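Local coordinates for SAP-like pentraxin (PDB 3FLT), which binds phosphoethanolamine through a pair of calcium ions and, as a pentraxin, probably recognises phosphate-bearing ligands in a calcium-dependent way, at residues A[50-55]-A[144-149]; A[60-65]-A[78-83]. All blocks are in the same frame, centred on the assembly; numbering follows the deposited sequence.

Interaction 1 of 2, residues A[50-55]-A[144-149]. With CA (calcium ion), chain C; CA (calcium ion), chain D; OPE (phosphoric acid mono-(2-amino-ethyl) ester), chain F.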
ATOM      1  N   ILE A  50     -11.836 -50.613  18.475  1.00 24.52           N
ATOM      2  CA  ILE A  50     -11.292 -49.731  17.448  1.00 22.84           C
ATOM      3  C   ILE A  50      -9.773 -49.724  17.399  1.00 23.26           C
ATOM      4  O   ILE A  50      -9.187 -50.056  16.362  1.00 23.19           O
ATOM      5  CB  ILE A  50     -11.801 -48.296  17.650  1.00 21.71           C
ATOM      6  CG1 ILE A  50     -13.335 -48.306  17.684  1.00 19.60           C
ATOM      7  CG2 ILE A  50     -11.276 -47.392  16.533  1.00 20.23           C
ATOM      8  CD1 ILE A  50     -13.976 -46.982  18.058  1.00 19.06           C
ATOM      9  N   PHE A  51      -9.152 -49.352  18.521  1.00 22.74           N
ATOM     10  CA  PHE A  51      -7.692 -49.279  18.658  1.00 20.88           C
ATOM     11  C   PHE A  51      -7.213 -50.409  19.572  1.00 22.02           C
ATOM     12  O   PHE A  51      -7.577 -50.471  20.753  1.00 22.50           O
ATOM     13  CB  PHE A  51      -7.304 -47.924  19.258  1.00 20.38           C
ATOM     14  CG  PHE A  51      -5.818 -47.681  19.355  1.00 19.42           C
ATOM     15  CD1 PHE A  51      -5.171 -46.880  18.422  1.00 18.66           C
ATOM     16  CD2 PHE A  51      -5.075 -48.202  20.414  1.00 19.70           C
ATOM     17  CE1 PHE A  51      -3.809 -46.593  18.545  1.00 18.30           C
ATOM     18  CE2 PHE A  51      -3.716 -47.920  20.543  1.00 18.63           C
ATOM     19  CZ  PHE A  51      -3.084 -47.111  19.605  1.00 18.53           C
ATOM     20  N   SER A  52      -6.391 -51.299  19.023  1.00 21.38           N
ATOM     21  CA  SER A  52      -5.866 -52.445  19.765  1.00 20.62           C
ATOM     22  C   SER A  52      -4.342 -52.445  19.773  1.00 20.82           C
ATOM     23  O   SER A  52      -3.706 -52.392  18.721  1.00 21.60           O
ATOM     24  CB  SER A  52      -6.366 -53.748  19.126  1.00 20.87           C
ATOM     25  OG  SER A  52      -5.636 -54.871  19.584  1.00 20.49           O
ATOM     26  N   CYS A  53      -3.760 -52.515  20.961  1.00 21.00           N
ATOM     27  CA  CYS A  53      -2.309 -52.526  21.100  1.00 21.81           C
ATOM     28  C   CYS A  53      -1.861 -53.766  21.867  1.00 21.38           C
ATOM     29  O   CYS A  53      -2.334 -54.035  22.976  1.00 20.39           O
ATOM     30  CB  CYS A  53      -1.842 -51.265  21.826  1.00 22.53           C
ATOM     31  SG  CYS A  53      -0.059 -51.166  22.019  1.00 26.28           S
ATOM     32  N   ALA A  54      -0.934 -54.512  21.279  1.00 21.87           N
ATOM     33  CA  ALA A  54      -0.449 -55.735  21.896  1.00 22.99           C
ATOM     34  C   ALA A  54       1.054 -55.934  21.815  1.00 23.84           C
ATOM     35  O   ALA A  54       1.707 -55.499  20.868  1.00 24.45           O
ATOM     36  CB  ALA A  54      -1.142 -56.936  21.261  1.00 21.62           C
ATOM     37  N   THR A  55       1.594 -56.598  22.829  1.00 25.94           N
ATOM     38  CA  THR A  55       3.010 -56.937  22.884  1.00 28.14           C
ATOM     39  C   THR A  55       3.030 -58.450  23.054  1.00 29.55           C
ATOM     40  O   THR A  55       1.996 -59.054  23.344  1.00 30.27           O
ATOM     41  CB  THR A  55       3.736 -56.263  24.075  1.00 28.10           C
ATOM     42  OG1 THR A  55       3.032 -56.538  25.293  1.00 29.20           O
ATOM     43  CG2 THR A  55       3.818 -54.753  23.864  1.00 27.80           C
ATOM     44  N   GLN A 144      -9.917 -54.422  14.588  1.00 23.20           N
ATOM     45  CA  GLN A 144      -9.958 -55.796  15.094  1.00 23.08           C
ATOM     46  C   GLN A 144      -9.256 -55.867  16.436  1.00 24.34           C
ATOM     47  O   GLN A 144      -8.406 -55.039  16.726  1.00 26.37           O
ATOM     48  CB  GLN A 144      -9.255 -56.737  14.122  1.00 20.47           C
ATOM     49  CG  GLN A 144      -9.900 -56.866  12.762  1.00 18.73           C
ATOM     50  CD  GLN A 144     -11.287 -57.459  12.825  1.00 19.04           C
ATOM     51  OE1 GLN A 144     -11.589 -58.291  13.685  1.00 19.89           O
ATOM     52  NE2 GLN A 144     -12.141 -57.049  11.899  1.00 20.28           N
ATOM     53  N   GLU A 145      -9.602 -56.860  17.251  1.00 26.84           N
ATOM     54  CA  GLU A 145      -8.992 -57.025  18.580  1.00 28.37           C
ATOM     55  C   GLU A 145      -7.977 -58.173  18.550  1.00 28.79           C
ATOM     56  O   GLU A 145      -8.338 -59.333  18.342  1.00 30.38           O
ATOM     57  CB  GLU A 145     -10.082 -57.306  19.620  1.00 27.62           C
ATOM     58  CG  GLU A 145      -9.715 -56.974  21.057  1.00 31.23           C
ATOM     59  CD  GLU A 145      -8.669 -57.906  21.648  1.00 33.38           C
ATOM     60  OE1 GLU A 145      -8.880 -59.137  21.606  1.00 32.98           O
ATOM     61  OE2 GLU A 145      -7.640 -57.407  22.167  1.00 35.55           O
ATOM     62  N   GLN A 146      -6.709 -57.843  18.760  1.00 28.89           N
ATOM     63  CA  GLN A 146      -5.640 -58.837  18.728  1.00 29.39           C
ATOM     64  C   GLN A 146      -5.594 -59.779  19.921  1.00 29.59           C
ATOM     65  O   GLN A 146      -5.743 -59.356  21.063  1.00 30.66           O
ATOM     66  CB  GLN A 146      -4.273 -58.155  18.653  1.00 28.44           C
ATOM     67  CG  GLN A 146      -4.082 -57.193  17.513  1.00 28.49           C
ATOM     68  CD  GLN A 146      -2.793 -56.408  17.656  1.00 28.50           C
ATOM     69  OE1 GLN A 146      -1.707 -56.897  17.338  1.00 27.21           O
ATOM     70  NE2 GLN A 146      -2.906 -55.186  18.161  1.00 29.27           N
ATOM     71  N   ASP A 147      -5.380 -61.061  19.650  1.00 29.43           N
ATOM     72  CA  ASP A 147      -5.228 -62.049  20.711  1.00 29.98           C
ATOM     73  C   ASP A 147      -3.814 -62.567  20.504  1.00 30.07           C
ATOM     74  O   ASP A 147      -3.342 -63.453  21.201  1.00 30.82           O
ATOM     75  CB  ASP A 147      -6.229 -63.195  20.571  1.00 28.33           C
ATOM     76  CG  ASP A 147      -7.617 -62.803  21.004  1.00 28.23           C
ATOM     77  OD1 ASP A 147      -7.743 -62.130  22.039  1.00 27.01           O
ATOM     78  OD2 ASP A 147      -8.586 -63.170  20.315  1.00 32.30           O
ATOM     79  N   LYS A 148      -3.152 -61.964  19.526  1.00 30.65           N
ATOM     80  CA  LYS A 148      -1.795 -62.300  19.137  1.00 30.30           C
ATOM     81  C   LYS A 148      -1.272 -61.119  18.311  1.00 29.75           C
ATOM     82  O   LYS A 148      -2.054 -60.412  17.673  1.00 30.15           O
ATOM     83  CB  LYS A 148      -1.821 -63.567  18.296  1.00 30.69           C
ATOM     84  CG  LYS A 148      -0.508 -63.909  17.679  1.00 32.31           C
ATOM     85  CD  LYS A 148      -0.634 -65.173  16.876  1.00 34.93           C
ATOM     86  CE  LYS A 148      -1.626 -65.022  15.752  1.00 34.52           C
ATOM     87  NZ  LYS A 148      -1.551 -66.199  14.845  1.00 36.94           N
ATOM     88  N   ILE A 149       0.037 -60.894  18.316  1.00 27.93           N
ATOM     89  CA  ILE A 149       0.587 -59.773  17.569  1.00 26.50           C
ATOM     90  C   ILE A 149       0.091 -59.760  16.131  1.00 27.06           C
ATOM     91  O   ILE A 149       0.443 -60.633  15.341  1.00 27.48           O
ATOM     92  CB  ILE A 149       2.129 -59.794  17.523  1.00 25.81           C
ATOM     93  CG1 ILE A 149       2.712 -59.752  18.933  1.00 25.68           C
ATOM     94  CG2 ILE A 149       2.633 -58.600  16.731  1.00 23.34           C
ATOM     95  CD1 ILE A 149       2.357 -58.508  19.709  1.00 27.78           C
TER
HETATM   96 CA    CA C 301      -6.847 -59.698  22.853  1.00 28.85          CA
HETATM   97 CA    CA D 302      -9.888 -61.224  21.175  1.00 27.42          CA
HETATM   98  CA  OPE F 400     -10.846 -59.380  25.062  1.00 45.83           C
HETATM   99  CB  OPE F 400     -11.750 -58.492  25.932  1.00 47.19           C
HETATM  100  O1  OPE F 400     -10.353 -61.742  23.361  1.00 37.25           O
HETATM  101  O2  OPE F 400      -8.359 -60.704  24.510  1.00 39.49           O
HETATM  102  O3  OPE F 400      -9.200 -62.877  25.436  1.00 38.99           O
HETATM  103  O4  OPE F 400     -10.546 -60.626  25.736  1.00 42.17           O
HETATM  104  N   OPE F 400     -13.113 -58.409  25.309  1.00 48.36           N
HETATM  105  P   OPE F 400      -9.592 -61.475  24.752  1.00 37.51           P
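Gln-146 lies across Ser-52, whose hydroxyl takes two hydrogen bonds from it and so ties the calcium-binding loop 144-149 to the strand 50-55. Followed outward, the Gln-146 side chain leaves its CB 3.7 Å from Ser-52 OG. CG sits anti to its own carbonyl carbon (chi1 -55°) and passes alongside the same oxygen; the chain then runs extended, with CD 3.8 Å from Ser-52 OG and near the methyl of Ala-54. At the tip the amide divides its contacts: OE1 lies 4.0 Å from Ala-54 CB and accepts a hydrogen bond from Gly-150 N, while NE2 donates to Ser-52 OG at 3.1 Å, the oxygen tilted slightly from the amide plane. The backbone N of Gln-146 reaches Ser-52 OG at 3.3 Å in a nearly straight bond (169°). Both ends of one residue thus hold the buried hydroxyl, which probably helps to place the Gln-146 carbonyl oxygen that binds the chain C calcium ion at 2.1 Å. Flanking Gln-146 in the sequence, Glu-145 OE1 and Asp-147 OD1 each bridge the two calcium ions, the paired-calcium site of pentraxins; Asp-59, Asn-60, Glu-154 and Glu-157 complete it. Farther along, Ile-149 puts CD1 against the strand backbone, 3.3 Å from Ala-54 O, and beside the Ala-54 methyl. The strand 48-55 lies between strands 60-68 and 139-142 in its sheet; Gln-146 also touches Val-141 and Ile-149 touches Thr-139, so the loop folds back over the strand that leads into it, while Phe-51 points away from the loop.

Interaction 2 of 2, residues A[60-65]-A[78-83]; sequences NQFITS and LQVNAS. With CA (calcium ion), chain C; OPE (phosphoric acid mono-(2-amino-ethyl) ester), chain F.
Asn-60 and Gln-79 meet amide to amide with their planes turned 72° apart: Asn-60 ND2 donates to Gln-79 OE1 at 2.8 Å, approaching from above the carbonyl plane. The Asn-60 ND2 also donates to phosphoethanolamine O2 at 3.1 Å, and its OD1 binds the chain C calcium ion at 2.4 Å, so Gln-79 acts as a second-shell partner that helps set the rotation of a ligand-binding amide. With CG anti to the backbone N (chi1 177°), the Gln-79 chain stretches straight alongside Ile-63, and its NE2 packs 3.5 Å from Ile-63 CD1 while hydrogen-bonding to Asn-85 OD1. The other face carries Phe-62, Leu-78 and Val-80, largely apolar, with Thr-64 CG2 near Leu-78. There Leu-78 CD1 sits over one face of the Phe-62 ring, 3.7 Å from its centroid in a CH-pi contact, and Val-80 CG2 approaches the ring obliquely. Ile-63 and Gln-79 form the hydrogen-bonded antiparallel pair between the non-hydrogen-bonded pairs Phe-62/Val-80 and Thr-64/Leu-78; beyond Phe-62, Asn-81 N and Ala-82 N bond to the carbonyls of Gln-61 and Asn-60. The contact belongs to the hairpin of strands 60-68 and 73-80, with Phe-62 packed on Leu-34 and Val-36 of strand 33-42, and Leu-78 and Val-80 on Trp-106 of strand 100-107, inside the beta sandwich.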
ATOM      1  N   ASN A  60      -3.431 -57.595  25.400  1.00 24.25           N
ATOM      2  CA  ASN A  60      -4.401 -56.578  25.782  1.00 24.82           C
ATOM      3  C   ASN A  60      -3.717 -55.438  26.537  1.00 25.95           C
ATOM      4  O   ASN A  60      -4.096 -55.115  27.664  1.00 25.58           O
ATOM      5  CB  ASN A  60      -5.499 -57.175  26.669  1.00 23.84           C
ATOM      6  CG  ASN A  60      -6.400 -58.146  25.926  1.00 23.09           C
ATOM      7  OD1 ASN A  60      -6.045 -58.652  24.864  1.00 22.21           O
ATOM      8  ND2 ASN A  60      -7.568 -58.427  26.497  1.00 20.96           N
ATOM      9  N   GLN A  61      -2.704 -54.835  25.919  1.00 25.46           N
ATOM     10  CA  GLN A  61      -1.993 -53.730  26.547  1.00 25.54           C
ATOM     11  C   GLN A  61      -2.906 -52.513  26.644  1.00 25.76           C
ATOM     12  O   GLN A  61      -3.030 -51.884  27.701  1.00 24.65           O
ATOM     13  CB  GLN A  61      -0.752 -53.358  25.726  1.00 25.26           C
ATOM     14  CG  GLN A  61       0.464 -54.245  25.956  1.00 26.79           C
ATOM     15  CD  GLN A  61       1.231 -53.890  27.225  1.00 27.42           C
ATOM     16  OE1 GLN A  61       0.685 -53.292  28.158  1.00 26.91           O
ATOM     17  NE2 GLN A  61       2.503 -54.273  27.270  1.00 27.88           N
ATOM     18  N   PHE A  62      -3.554 -52.191  25.530  1.00 25.71           N
ATOM     19  CA  PHE A  62      -4.429 -51.029  25.471  1.00 24.22           C
ATOM     20  C   PHE A  62      -5.449 -51.248  24.356  1.00 22.86           C
ATOM     21  O   PHE A  62      -5.069 -51.450  23.206  1.00 23.47           O
ATOM     22  CB  PHE A  62      -3.565 -49.788  25.202  1.00 22.65           C
ATOM     23  CG  PHE A  62      -4.293 -48.479  25.355  1.00 23.02           C
ATOM     24  CD1 PHE A  62      -5.107 -47.989  24.334  1.00 21.34           C
ATOM     25  CD2 PHE A  62      -4.132 -47.713  26.510  1.00 21.68           C
ATOM     26  CE1 PHE A  62      -5.745 -46.756  24.462  1.00 19.93           C
ATOM     27  CE2 PHE A  62      -4.769 -46.476  26.644  1.00 20.45           C
ATOM     28  CZ  PHE A  62      -5.574 -45.999  25.617  1.00 19.21           C
ATOM     29  N   ILE A  63      -6.735 -51.216  24.705  1.00 21.05           N
ATOM     30  CA  ILE A  63      -7.805 -51.432  23.729  1.00 20.35           C
ATOM     31  C   ILE A  63      -8.990 -50.498  23.931  1.00 19.23           C
ATOM     32  O   ILE A  63      -9.569 -50.465  25.001  1.00 20.35           O
ATOM     33  CB  ILE A  63      -8.374 -52.858  23.817  1.00 20.35           C
ATOM     34  CG1 ILE A  63      -7.414 -53.770  24.592  1.00 20.98           C
ATOM     35  CG2 ILE A  63      -8.638 -53.391  22.415  1.00 19.62           C
ATOM     36  CD1 ILE A  63      -7.970 -55.170  24.863  1.00 18.76           C
ATOM     37  N   THR A  64      -9.361 -49.745  22.901  1.00 20.33           N
ATOM     38  CA  THR A  64     -10.512 -48.851  23.013  1.00 18.84           C
ATOM     39  C   THR A  64     -11.701 -49.523  22.335  1.00 19.21           C
ATOM     40  O   THR A  64     -11.535 -50.350  21.438  1.00 18.86           O
ATOM     41  CB  THR A  64     -10.250 -47.462  22.362  1.00 17.46           C
ATOM     42  OG1 THR A  64     -10.017 -47.610  20.956  1.00 17.61           O
ATOM     43  CG2 THR A  64      -9.041 -46.793  23.006  1.00 16.57           C
ATOM     44  N   SER A  65     -12.901 -49.183  22.784  1.00 19.58           N
ATOM     45  CA  SER A  65     -14.102 -49.771  22.221  1.00 19.93           C
ATOM     46  C   SER A  65     -15.295 -48.880  22.492  1.00 20.67           C
ATOM     47  O   SER A  65     -15.208 -47.908  23.239  1.00 20.61           O
ATOM     48  CB  SER A  65     -14.352 -51.155  22.829  1.00 20.48           C
ATOM     49  OG  SER A  65     -14.506 -51.089  24.241  1.00 20.58           O
ATOM     50  N   LEU A  78     -12.531 -48.670  27.625  1.00 22.63           N
ATOM     51  CA  LEU A  78     -11.083 -48.764  27.629  1.00 23.12           C
ATOM     52  C   LEU A  78     -10.638 -49.958  28.467  1.00 24.04           C
ATOM     53  O   LEU A  78     -11.252 -50.287  29.483  1.00 24.25           O
ATOM     54  CB  LEU A  78     -10.460 -47.490  28.214  1.00 23.22           C
ATOM     55  CG  LEU A  78      -8.924 -47.468  28.295  1.00 23.09           C
ATOM     56  CD1 LEU A  78      -8.318 -47.556  26.892  1.00 19.71           C
ATOM     57  CD2 LEU A  78      -8.465 -46.195  28.983  1.00 22.82           C
ATOM     58  N   GLN A  79      -9.567 -50.608  28.035  1.00 23.76           N
ATOM     59  CA  GLN A  79      -9.022 -51.734  28.765  1.00 24.73           C
ATOM     60  C   GLN A  79      -7.502 -51.601  28.770  1.00 25.07           C
ATOM     61  O   GLN A  79      -6.894 -51.424  27.718  1.00 25.46           O
ATOM     62  CB  GLN A  79      -9.431 -53.056  28.109  1.00 24.76           C
ATOM     63  CG  GLN A  79      -8.832 -54.283  28.795  1.00 24.75           C
ATOM     64  CD  GLN A  79      -9.245 -55.602  28.155  1.00 24.60           C
ATOM     65  OE1 GLN A  79      -8.596 -56.625  28.355  1.00 24.28           O
ATOM     66  NE2 GLN A  79     -10.331 -55.584  27.390  1.00 26.57           N
ATOM     67  N   VAL A  80      -6.901 -51.668  29.956  1.00 24.96           N
ATOM     68  CA  VAL A  80      -5.452 -51.567  30.098  1.00 25.62           C
ATOM     69  C   VAL A  80      -4.877 -52.776  30.864  1.00 26.65           C
ATOM     70  O   VAL A  80      -5.425 -53.206  31.882  1.00 26.05           O
ATOM     71  CB  VAL A  80      -5.048 -50.252  30.833  1.00 25.35           C
ATOM     72  CG1 VAL A  80      -3.537 -50.098  30.834  1.00 24.67           C
ATOM     73  CG2 VAL A  80      -5.692 -49.051  30.163  1.00 23.13           C
ATOM     74  N   ASN A  81      -3.768 -53.315  30.362  1.00 28.08           N
ATOM     75  CA  ASN A  81      -3.095 -54.464  30.972  1.00 29.20           C
ATOM     76  C   ASN A  81      -4.090 -55.573  31.297  1.00 30.19           C
ATOM     77  O   ASN A  81      -4.090 -56.124  32.398  1.00 30.73           O
ATOM     78  CB  ASN A  81      -2.342 -54.032  32.242  1.00 29.23           C
ATOM     79  CG  ASN A  81      -1.391 -55.102  32.756  1.00 30.26           C
ATOM     80  OD1 ASN A  81      -0.723 -55.768  31.968  1.00 32.62           O
ATOM     81  ND2 ASN A  81      -1.310 -55.259  34.081  1.00 27.88           N
ATOM     82  N   ALA A  82      -4.941 -55.885  30.323  1.00 31.15           N
ATOM     83  CA  ALA A  82      -5.957 -56.935  30.440  1.00 31.05           C
ATOM     84  C   ALA A  82      -6.948 -56.771  31.592  1.00 30.97           C
ATOM     85  O   ALA A  82      -7.407 -57.755  32.163  1.00 31.75           O
ATOM     86  CB  ALA A  82      -5.284 -58.318  30.519  1.00 27.80           C
ATOM     87  N   SER A  83      -7.272 -55.533  31.942  1.00 31.59           N
ATOM     88  CA  SER A  83      -8.254 -55.292  32.995  1.00 31.87           C
ATOM     89  C   SER A  83      -9.602 -55.534  32.326  1.00 33.29           C
ATOM     90  O   SER A  83      -9.663 -55.970  31.178  1.00 34.76           O
ATOM     91  CB  SER A  83      -8.181 -53.841  33.486  1.00 31.51           C
ATOM     92  OG  SER A  83      -8.582 -52.922  32.479  1.00 28.02           O
TER
HETATM   93 CA    CA C 301      -6.847 -59.698  22.853  1.00 28.85          CA
HETATM   94  CA  OPE F 400     -10.846 -59.380  25.062  1.00 45.83           C
HETATM   95  CB  OPE F 400     -11.750 -58.492  25.932  1.00 47.19           C
HETATM   96  O1  OPE F 400     -10.353 -61.742  23.361  1.00 37.25           O
HETATM   97  O2  OPE F 400      -8.359 -60.704  24.510  1.00 39.49           O
HETATM   98  O3  OPE F 400      -9.200 -62.877  25.436  1.00 38.99           O
HETATM   99  O4  OPE F 400     -10.546 -60.626  25.736  1.00 42.17           O
HETATM  100  N   OPE F 400     -13.113 -58.409  25.309  1.00 48.36           N
HETATM  101  P   OPE F 400      -9.592 -61.475  24.752  1.00 37.51           P

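Interaction 1 uses strand 48-55 and interaction 2 its sheet neighbour 60-68; their centres are about 9 Å apart, and interaction 2 is nested in the chain loop that interaction 1 closes. Probable backbone hydrogen bonds join them, from Cys-53 N to Phe-62 O (2.8 Å) and from Thr-64 N to Phe-51 O (2.9 Å). Both converge on the chain C calcium ion: 144-149 brings two carboxylates and a backbone carbonyl, 60-65 an amide oxygen, with Glu-145 OE2 and Asn-60 OD1 3.4 Å apart around it. Ile-63 CD1 packs 3.5 Å from Glu-145 OE2. The phosphate of phosphoethanolamine spans both calcium ions, while its ethanolamine carbon CB lies beside Gln-79.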